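Local atomic coordinates of HTH-type dhaKLM operon transcriptional activator DhaS (Lactococcus lactis, PDB entry 2IU5), a protein that activates transcription of the dhaKLM operon in complex with DhaQ, upon activation by dihydroxyacetone, binding an inverted repeat that partially overlaps the -35 promoter sequence. Residues Ile12-Ile17 and Tyr51-Asn56. The protein carries 1 engineered substitution. Numbering follows the deposited sequence.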
# COMPACT_ATOMS: atom_id res chain seq x y z
N ILE A 12 27.32 0.06 20.40
CA ILE A 12 27.19 0.94 19.24
C ILE A 12 27.23 2.44 19.56
O ILE A 12 26.61 3.21 18.85
CB ILE A 12 25.95 0.58 18.39
CG1 ILE A 12 24.70 0.53 19.24
CG2 ILE A 12 26.15 -0.78 17.72
CD1 ILE A 12 23.42 0.50 18.41
N ILE A 13 27.95 2.81 20.61
CA ILE A 13 27.93 4.17 21.14
C ILE A 13 28.33 5.16 20.03
O ILE A 13 27.63 6.13 19.75
CB ILE A 13 28.89 4.28 22.33
CG1 ILE A 13 28.39 3.45 23.51
CG2 ILE A 13 29.15 5.75 22.69
CD1 ILE A 13 29.44 3.26 24.61
N THR A 14 29.47 4.90 19.40
CA THR A 14 29.99 5.87 18.44
C THR A 14 29.11 5.93 17.20
O THR A 14 28.84 7.01 16.68
CB THR A 14 31.45 5.56 18.05
OG1 THR A 14 32.27 5.58 19.22
CG2 THR A 14 31.97 6.60 17.06
N GLN A 15 28.67 4.78 16.72
CA GLN A 15 27.75 4.74 15.59
C GLN A 15 26.52 5.59 15.84
O GLN A 15 26.07 6.32 14.94
CB GLN A 15 27.33 3.31 15.23
CG GLN A 15 28.49 2.44 14.77
CD GLN A 15 29.14 1.65 15.90
OE1 GLN A 15 29.32 2.14 17.01
NE2 GLN A 15 29.51 0.40 15.61
N LYS A 16 25.98 5.51 17.06
CA LYS A 16 24.76 6.25 17.38
C LYS A 16 25.01 7.75 17.36
O LYS A 16 24.13 8.51 16.93
CB LYS A 16 24.15 5.77 18.71
CG LYS A 16 23.45 4.45 18.53
CD LYS A 16 22.80 3.96 19.82
CE LYS A 16 21.37 3.53 19.48
NZ LYS A 16 20.44 3.39 20.64
N ILE A 17 26.18 8.17 17.82
CA ILE A 17 26.55 9.58 17.80
C ILE A 17 26.68 10.09 16.37
O ILE A 17 26.18 11.17 16.02
CB ILE A 17 27.83 9.81 18.62
CG1 ILE A 17 27.60 9.50 20.09
CG2 ILE A 17 28.36 11.23 18.43
CD1 ILE A 17 28.90 9.48 20.86
N TYR A 51 35.54 6.05 9.61
CA TYR A 51 35.90 4.90 8.77
C TYR A 51 36.17 3.61 9.53
O TYR A 51 36.40 2.53 8.95
CB TYR A 51 37.08 5.33 7.89
CG TYR A 51 36.59 6.43 6.99
CD1 TYR A 51 35.81 6.14 5.87
CD2 TYR A 51 36.88 7.76 7.27
CE1 TYR A 51 35.34 7.16 5.05
CE2 TYR A 51 36.42 8.78 6.44
CZ TYR A 51 35.66 8.46 5.34
OH TYR A 51 35.19 9.47 4.51
N ASN A 52 36.15 3.70 10.86
CA ASN A 52 36.15 2.47 11.64
C ASN A 52 34.79 1.81 11.52
O ASN A 52 34.65 0.65 11.89
CB ASN A 52 36.44 2.80 13.10
CG ASN A 52 37.92 3.03 13.36
OD1 ASN A 52 38.29 3.89 14.14
ND2 ASN A 52 38.76 2.26 12.69
N TYR A 53 33.80 2.54 11.01
CA TYR A 53 32.41 2.09 11.07
C TYR A 53 31.67 2.10 9.73
O TYR A 53 30.87 1.21 9.47
CB TYR A 53 31.62 2.92 12.08
CG TYR A 53 32.25 2.91 13.45
CD1 TYR A 53 32.18 1.78 14.26
CD2 TYR A 53 32.93 4.03 13.93
CE1 TYR A 53 32.77 1.78 15.52
CE2 TYR A 53 33.51 4.03 15.19
CZ TYR A 53 33.43 2.92 15.97
OH TYR A 53 34.02 2.94 17.22
N PHE A 54 31.92 3.10 8.89
CA PHE A 54 31.17 3.25 7.64
C PHE A 54 32.09 3.70 6.53
O PHE A 54 33.02 4.44 6.80
CB PHE A 54 30.10 4.32 7.80
CG PHE A 54 29.18 4.07 8.96
CD1 PHE A 54 28.25 3.04 8.90
CD2 PHE A 54 29.26 4.86 10.09
CE1 PHE A 54 27.40 2.81 9.98
CE2 PHE A 54 28.41 4.63 11.17
CZ PHE A 54 27.49 3.60 11.10
N GLN A 55 31.81 3.25 5.31
CA GLN A 55 32.64 3.62 4.17
C GLN A 55 32.23 4.99 3.60
O GLN A 55 33.04 5.70 3.01
CB GLN A 55 32.53 2.56 3.07
CG GLN A 55 33.48 2.78 1.92
CD GLN A 55 33.41 1.67 0.90
OE1 GLN A 55 33.47 0.48 1.24
NE2 GLN A 55 33.27 2.05 -0.36
N ASN A 56 30.96 5.33 3.78
CA ASN A 56 30.38 6.50 3.17
C ASN A 56 28.97 6.73 3.71
O ASN A 56 28.49 5.97 4.55
CB ASN A 56 30.39 6.38 1.65
CG ASN A 56 29.63 5.14 1.16
OD1 ASN A 56 28.51 4.92 1.61
ND2 ASN A 56 30.21 4.37 0.26
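Tyr53 reaches from the loop before helix 57-73 to the first turn of helix 13-28, where Thr14 and Gln15 meet different parts of its ring. Tyrosine suits this partly exposed place: the ring is broad enough to meet Thr14 at CE2 and Gln15 at CD1 and CE1, and its hydroxyl is tolerated. The aliphatic contact comes from Thr14: chi1 (-59°) sets OG1 beside the backbone N and the methyl CG2 anti to it, 3.5 Å from Tyr53 CE2. A short branched residue suits this place, since its methyl meets the ring while Thr14 OG1 stays 3.7 Å from Tyr53 OH, near but not hydrogen-bonded. The amide contact is Gln15's. Its chain bends at chi2 (92°), bringing Gln15 NE2 to 3.3 Å from Tyr53 CD1, with amide and ring planes 40° apart, tilted rather than stacked. Gln15 CG also packs 4.0 Å from Phe54 CZ. Phe54, a buried nonpolar ring, touches Leu60 and meets Trp63 edge-to-face. Replacing Tyr53 with an alanine would probably leave Thr14 CG2 and the Gln15 amide without the ring they pack against. With no hydrogen bond or salt bridge across it, this junction of first helix and predicted helix-turn-helix depends on shape fit.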